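Local coordinates for protein aldehyde dehydrogenase (Burkholderia cenocepacia, PDB 4O6R) that probably oxidises aldehydes to carboxylic acids with NAD(P)+ as cofactor, as other members of the aldehyde dehydrogenase family do, at residues R191-E194 with L195-E198. Sequence-based numbering, arbitrary orientation.
Sequences RIVE and LMAE
With CG of Arg191 anti to the backbone N (chi1 -178°) and a bend at the next bond, the arginine side chain runs along the helix toward Glu198, whose own extended chain, CG anti to the carbonyl carbon, reaches back to meet it. NH1 of Arg191 lies 3.2 Å from OE2 of Glu198 in a salt bridge whose hydrogen bond is long but fairly straight (161°); the oxygen sits at the edge of the guanidinium, close to its plane, whereas NH1 meets it from above the carboxylate plane, 39° out of it. The same NH1 also takes OE1 of Glu194, at 2.8 Å, through a more bent bond; one nitrogen thus bridges carboxylates three and seven residues further along, about one and two turns of the helix. Its positive charge probably offsets the repulsion between OE1 of Glu194 and OE2 of Glu198, 4.7 Å apart. A water bridges Arg191 and Glu198 as well, accepting from NH2 of Arg191 and donating to OE1 of Glu198. CD2 of Leu195 lies over one face of the guanidinium, offset toward its rim, 3.5 Å from NH2 of Arg191. This network runs along helix 187-199, the crossover helix between parallel strands 176-180 and 206-208 in a beta-alpha-beta unit of the probable nucleotide-binding domain. The backbone bonds are those of a regular alpha-helix, Met196 N to Ile192 O at 2.9 Å among them. On another side of the helix, SD of Met196 packs against CG2 of Val193 at 4.2 Å and CG2 of Ile192 at 4.3 Å, beside Val206 of strand 206-208 and Met167 of helix 159-172. Leu195 meets Leu79 of helix 69-85, while OE2 of Glu194 is hydrogen-bonded to NE2 of Gln10.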
ATOM      1  N   ARG A 191      34.656 -10.859   5.087  1.00 11.95           N
ATOM      2  CA  ARG A 191      34.085 -12.090   5.636  1.00 12.38           C
ATOM      3  C   ARG A 191      32.615 -12.274   5.249  1.00 11.79           C
ATOM      4  O   ARG A 191      32.193 -13.381   4.934  1.00 11.47           O
ATOM      5  CB  ARG A 191      34.245 -12.138   7.165  1.00 13.23           C
ATOM      6  CG  ARG A 191      33.734 -13.405   7.856  1.00 14.24           C
ATOM      7  CD  ARG A 191      34.349 -14.685   7.300  1.00 15.53           C
ATOM      8  NE  ARG A 191      33.840 -15.875   8.008  1.00 16.71           N
ATOM      9  CZ  ARG A 191      33.551 -17.051   7.457  1.00 17.74           C
ATOM     10  NH1 ARG A 191      33.734 -17.270   6.150  1.00 18.36           N
ATOM     11  NH2 ARG A 191      33.081 -18.033   8.228  1.00 18.44           N
ATOM     12  N   ILE A 192      31.842 -11.181   5.254  1.00 11.28           N
ATOM     13  CA  ILE A 192      30.455 -11.242   4.816  1.00 10.84           C
ATOM     14  C   ILE A 192      30.362 -11.767   3.381  1.00 10.72           C
ATOM     15  O   ILE A 192      29.550 -12.642   3.102  1.00 10.51           O
ATOM     16  CB  ILE A 192      29.765  -9.870   4.943  1.00 10.58           C
ATOM     17  CG1 ILE A 192      29.513  -9.552   6.405  1.00 10.67           C
ATOM     18  CG2 ILE A 192      28.455  -9.790   4.151  1.00 10.35           C
ATOM     19  CD1 ILE A 192      28.548 -10.519   7.090  1.00 10.85           C
ATOM     20  N   VAL A 193      31.161 -11.235   2.462  1.00 10.82           N
ATOM     21  CA  VAL A 193      31.012 -11.661   1.074  1.00 10.84           C
ATOM     22  C   VAL A 193      31.473 -13.088   0.900  1.00 11.39           C
ATOM     23  O   VAL A 193      30.961 -13.796   0.022  1.00 11.38           O
ATOM     24  CB  VAL A 193      31.649 -10.688   0.058  1.00 10.70           C
ATOM     25  CG1 VAL A 193      33.160 -10.811   0.061  1.00 11.01           C
ATOM     26  CG2 VAL A 193      31.096 -10.944  -1.333  1.00 10.53           C
ATOM     27  N   GLU A 194      32.437 -13.515   1.713  1.00 11.93           N
ATOM     28  CA  GLU A 194      32.835 -14.924   1.755  1.00 12.70           C
ATOM     29  C   GLU A 194      31.650 -15.805   2.169  1.00 12.37           C
ATOM     30  O   GLU A 194      31.404 -16.850   1.549  1.00 12.20           O
ATOM     31  CB  GLU A 194      34.021 -15.140   2.714  1.00 13.48           C
ATOM     32  CG  GLU A 194      34.625 -16.525   2.574  1.00 14.61           C
ATOM     33  CD  GLU A 194      35.797 -16.743   3.473  1.00 15.51           C
ATOM     34  OE1 GLU A 194      35.835 -16.176   4.594  1.00 16.15           O
ATOM     35  OE2 GLU A 194      36.681 -17.500   3.039  1.00 16.79           O
ATOM     36  N   LEU A 195      30.910 -15.386   3.200  1.00 11.90           N
ATOM     37  CA  LEU A 195      29.711 -16.131   3.606  1.00 11.82           C
ATOM     38  C   LEU A 195      28.669 -16.129   2.504  1.00 11.54           C
ATOM     39  O   LEU A 195      28.036 -17.149   2.269  1.00 11.47           O
ATOM     40  CB  LEU A 195      29.082 -15.589   4.902  1.00 11.74           C
ATOM     41  CG  LEU A 195      29.940 -15.747   6.154  1.00 12.07           C
ATOM     42  CD1 LEU A 195      29.363 -15.022   7.362  1.00 12.06           C
ATOM     43  CD2 LEU A 195      30.121 -17.211   6.469  1.00 12.45           C
ATOM     44  N   MET A 196      28.481 -14.982   1.844  1.00 11.27           N
ATOM     45  CA  MET A 196      27.600 -14.906   0.683  1.00 11.13           C
ATOM     46  C   MET A 196      27.928 -15.965  -0.378  1.00 11.60           C
ATOM     47  O   MET A 196      27.026 -16.654  -0.876  1.00 11.41           O
ATOM     48  CB  MET A 196      27.633 -13.490   0.076  1.00 10.99           C
ATOM     49  CG  MET A 196      26.925 -12.460   0.943  1.00 10.79           C
ATOM     50  SD  MET A 196      27.183 -10.836   0.219  1.00 10.63           S
ATOM     51  CE  MET A 196      25.749  -9.976   0.861  1.00 10.34           C
ATOM     52  N   ALA A 197      29.215 -16.133  -0.691  1.00 11.98           N
ATOM     53  CA  ALA A 197      29.632 -17.129  -1.652  1.00 12.59           C
ATOM     54  C   ALA A 197      29.292 -18.507  -1.122  1.00 13.21           C
ATOM     55  O   ALA A 197      28.752 -19.345  -1.852  1.00 13.00           O
ATOM     56  CB  ALA A 197      31.128 -17.014  -1.925  1.00 12.99           C
ATOM     57  N   GLU A 198      29.567 -18.728   0.156  1.00 14.04           N
ATOM     58  CA  GLU A 198      29.287 -20.015   0.773  1.00 15.27           C
ATOM     59  C   GLU A 198      27.812 -20.390   0.690  1.00 14.52           C
ATOM     60  O   GLU A 198      27.499 -21.532   0.409  1.00 14.29           O
ATOM     61  CB  GLU A 198      29.743 -20.070   2.238  1.00 17.00           C
ATOM     62  CG  GLU A 198      31.248 -20.035   2.455  1.00 19.37           C
ATOM     63  CD  GLU A 198      31.600 -20.143   3.954  1.00 21.80           C
ATOM     64  OE1 GLU A 198      30.738 -20.654   4.718  1.00 22.84           O
ATOM     65  OE2 GLU A 198      32.707 -19.693   4.372  1.00 23.86           O
TER
HETATM   66  O   HOH W   1      32.180 -20.467   7.077  1.00 26.04           O